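Local coordinates for DUF1993 domain-containing protein (Shewanella denitrificans, PDB 2OQM), which is of unknown function but adopts the helical-bundle fold of the DinB family, its two copies packing together as a dimer, at residues D23-V26 with V27-K31. Numbering follows the deposited sequence.
With EDO (1,2-ethanediol), chain G.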
ATOM      1  N   ASP A  23     -11.631  -9.274   5.239  1.00 25.86           N
ATOM      2  CA  ASP A  23     -10.494  -8.916   6.072  1.00 24.60           C
ATOM      3  C   ASP A  23      -9.550  -7.935   5.397  1.00 24.61           C
ATOM      4  O   ASP A  23      -9.020  -7.050   6.042  1.00 26.20           O
ATOM      5  CB  ASP A  23      -9.728 -10.189   6.488  1.00 24.71           C
ATOM      6  CG  ASP A  23     -10.455 -10.993   7.554  1.00 31.51           C
ATOM      7  OD1 ASP A  23     -11.375 -10.439   8.204  1.00 27.13           O
ATOM      8  OD2 ASP A  23     -10.062 -12.163   7.772  1.00 26.48           O
ATOM      9  N   LEU A  24      -9.350  -8.069   4.090  1.00 26.42           N
ATOM     10  CA  LEU A  24      -8.423  -7.197   3.368  1.00 24.93           C
ATOM     11  C   LEU A  24      -8.990  -5.790   3.211  1.00 26.75           C
ATOM     12  O   LEU A  24      -8.241  -4.832   3.073  1.00 26.91           O
ATOM     13  CB  LEU A  24      -8.164  -7.765   1.987  1.00 27.41           C
ATOM     14  CG  LEU A  24      -7.283  -8.987   1.843  1.00 28.15           C
ATOM     15  CD1 LEU A  24      -7.388  -9.583   0.426  1.00 25.65           C
ATOM     16  CD2 LEU A  24      -5.855  -8.604   2.219  1.00 29.08           C
ATOM     17  N   THR A  25     -10.318  -5.687   3.164  1.00 25.76           N
ATOM     18  CA  THR A  25     -10.964  -4.442   2.783  1.00 25.50           C
ATOM     19  C   THR A  25     -11.664  -3.865   3.978  1.00 25.86           C
ATOM     20  O   THR A  25     -11.098  -3.002   4.661  1.00 28.49           O
ATOM     21  CB  THR A  25     -11.877  -4.614   1.545  1.00 25.60           C
ATOM     22  OG1 THR A  25     -12.970  -5.521   1.803  1.00 24.81           O
ATOM     23  CG2 THR A  25     -11.046  -5.083   0.291  1.00 26.18           C
ATOM     24  N   VAL A  26     -12.808  -4.403   4.351  1.00 26.03           N
ATOM     25  CA  VAL A  26     -13.533  -3.837   5.500  1.00 25.85           C
ATOM     26  C   VAL A  26     -12.656  -3.699   6.741  1.00 26.68           C
ATOM     27  O   VAL A  26     -12.591  -2.644   7.388  1.00 27.79           O
ATOM     28  CB  VAL A  26     -14.823  -4.635   5.835  1.00 24.88           C
ATOM     29  CG1 VAL A  26     -15.473  -4.108   7.172  1.00 25.85           C
ATOM     30  CG2 VAL A  26     -15.821  -4.461   4.717  1.00 25.17           C
ATOM     31  N   VAL A  27     -11.995  -4.783   7.110  1.00 25.43           N
ATOM     32  CA  VAL A  27     -11.305  -4.807   8.384  1.00 25.40           C
ATOM     33  C   VAL A  27      -9.980  -3.997   8.294  1.00 22.33           C
ATOM     34  O   VAL A  27      -9.768  -3.044   9.048  1.00 23.58           O
ATOM     35  CB  VAL A  27     -11.089  -6.220   8.833  1.00 25.95           C
ATOM     36  CG1 VAL A  27     -10.322  -6.250  10.191  1.00 24.84           C
ATOM     37  CG2 VAL A  27     -12.485  -6.946   8.936  1.00 24.66           C
ATOM     38  N   GLN A  28      -9.116  -4.338   7.364  1.00 23.93           N
ATOM     39  CA  GLN A  28      -7.817  -3.662   7.273  1.00 23.99           C
ATOM     40  C   GLN A  28      -7.911  -2.238   6.803  1.00 24.45           C
ATOM     41  O   GLN A  28      -7.182  -1.378   7.299  1.00 21.72           O
ATOM     42  CB  GLN A  28      -6.764  -4.507   6.485  1.00 24.09           C
ATOM     43  CG  GLN A  28      -5.408  -3.853   6.361  1.00 25.19           C
ATOM     44  CD  GLN A  28      -4.630  -3.695   7.659  1.00 21.60           C
ATOM     45  OE1 GLN A  28      -4.979  -4.247   8.736  1.00 24.41           O
ATOM     46  NE2 GLN A  28      -3.539  -2.960   7.561  1.00 20.27           N
ATOM     47  N   PHE A  29      -8.854  -1.925   5.911  1.00 23.11           N
ATOM     48  CA  PHE A  29      -9.032  -0.541   5.517  1.00 23.00           C
ATOM     49  C   PHE A  29      -9.565   0.322   6.652  1.00 23.96           C
ATOM     50  O   PHE A  29      -9.212   1.517   6.737  1.00 22.07           O
ATOM     51  CB  PHE A  29     -10.028  -0.387   4.380  1.00 21.56           C
ATOM     52  CG  PHE A  29      -9.567  -0.889   3.015  1.00 25.41           C
ATOM     53  CD1 PHE A  29      -8.255  -1.281   2.770  1.00 24.45           C
ATOM     54  CD2 PHE A  29     -10.467  -0.881   1.956  1.00 28.60           C
ATOM     55  CE1 PHE A  29      -7.871  -1.700   1.477  1.00 26.88           C
ATOM     56  CE2 PHE A  29     -10.089  -1.279   0.696  1.00 26.25           C
ATOM     57  CZ  PHE A  29      -8.773  -1.697   0.465  1.00 25.80           C
ATOM     58  N   SER A  30     -10.458  -0.233   7.481  1.00 26.09           N
ATOM     59  CA  SER A  30     -10.907   0.477   8.694  1.00 23.38           C
ATOM     60  C   SER A  30      -9.744   0.761   9.665  1.00 23.45           C
ATOM     61  O   SER A  30      -9.650   1.818  10.231  1.00 24.14           O
ATOM     62  CB  SER A  30     -12.011  -0.311   9.425  1.00 24.98           C
ATOM     63  OG  SER A  30     -13.212  -0.414   8.631  1.00 23.48           O
ATOM     64  N   LYS A  31      -8.901  -0.221   9.892  1.00 24.27           N
ATOM     65  CA  LYS A  31      -7.694  -0.032  10.668  1.00 21.68           C
ATOM     66  C   LYS A  31      -6.822   1.067  10.139  1.00 23.83           C
ATOM     67  O   LYS A  31      -6.373   1.916  10.878  1.00 24.06           O
ATOM     68  CB  LYS A  31      -6.877  -1.325  10.709  1.00 24.36           C
ATOM     69  CG  LYS A  31      -5.688  -1.237  11.660  1.00 25.28           C
ATOM     70  CD  LYS A  31      -4.816  -2.531  11.678  1.00 24.13           C
ATOM     71  CE  LYS A  31      -3.689  -2.447  12.694  1.00 32.55           C
ATOM     72  NZ  LYS A  31      -2.710  -3.530  12.488  1.00 23.38           N
TER
HETATM   73  C1  EDO G 176      -4.887  -5.320   2.334  1.00 36.44           C
HETATM   74  O1  EDO G 176      -5.619  -4.260   2.910  1.00 27.42           O
HETATM   75  C2  EDO G 176      -3.920  -5.896   3.351  1.00 32.08           C
HETATM   76  O2  EDO G 176      -3.083  -4.872   3.846  1.00 22.78           O
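T25 and F29 meet one turn apart on helix 13-50, a long helix of the DinB-like helical bundle, at a point where the winding widens into a pi-type turn. The widening, which spans D23-V26, shows in the backbone: Q28 N donates a hydrogen bond to D23 O, five residues back, at 3.0 Å. The F29 ring lies back over the preceding turn, CG anti to its own carbonyl carbon (chi1 -71°), which brings one face onto T25. T25 CA sits 3.8 Å from the ring centroid and 14° off the normal, a CH-pi contact, while T25 CB lies 3.9 Å from F29 CE2. Beyond T25, the ring also touches I155 and L158 of helix 146-172 and A80 of helix 69-87, so it is packed between its own helix and these two. Were F29 cut back to an alanine, T25 CA would probably lose its aromatic cover and a gap would be likely to open toward I155 and L158.

L24 O, which lies over a ring face of F29, accepts a 2.7 Å hydrogen bond from O1 of a 1,2-ethanediol probably left by crystallisation; the diol is also hydrogen-bonded to Y159 OH of the same chain and to I151 O of the second subunit. The side chains of D23 and V27 lie side by side, pointing the same way, with D23 OD1 3.7 Å from V27 CG2; the other carboxylate oxygen, OD2, is hydrogen-bonded to Y147 OH of the second subunit. S30 doubles the grip on V26 O: its N donates from above the carbonyl plane at 3.2 Å, whereas its OG, folded back beside its own N, donates at 2.6 Å with a C=O...OG angle of 163°.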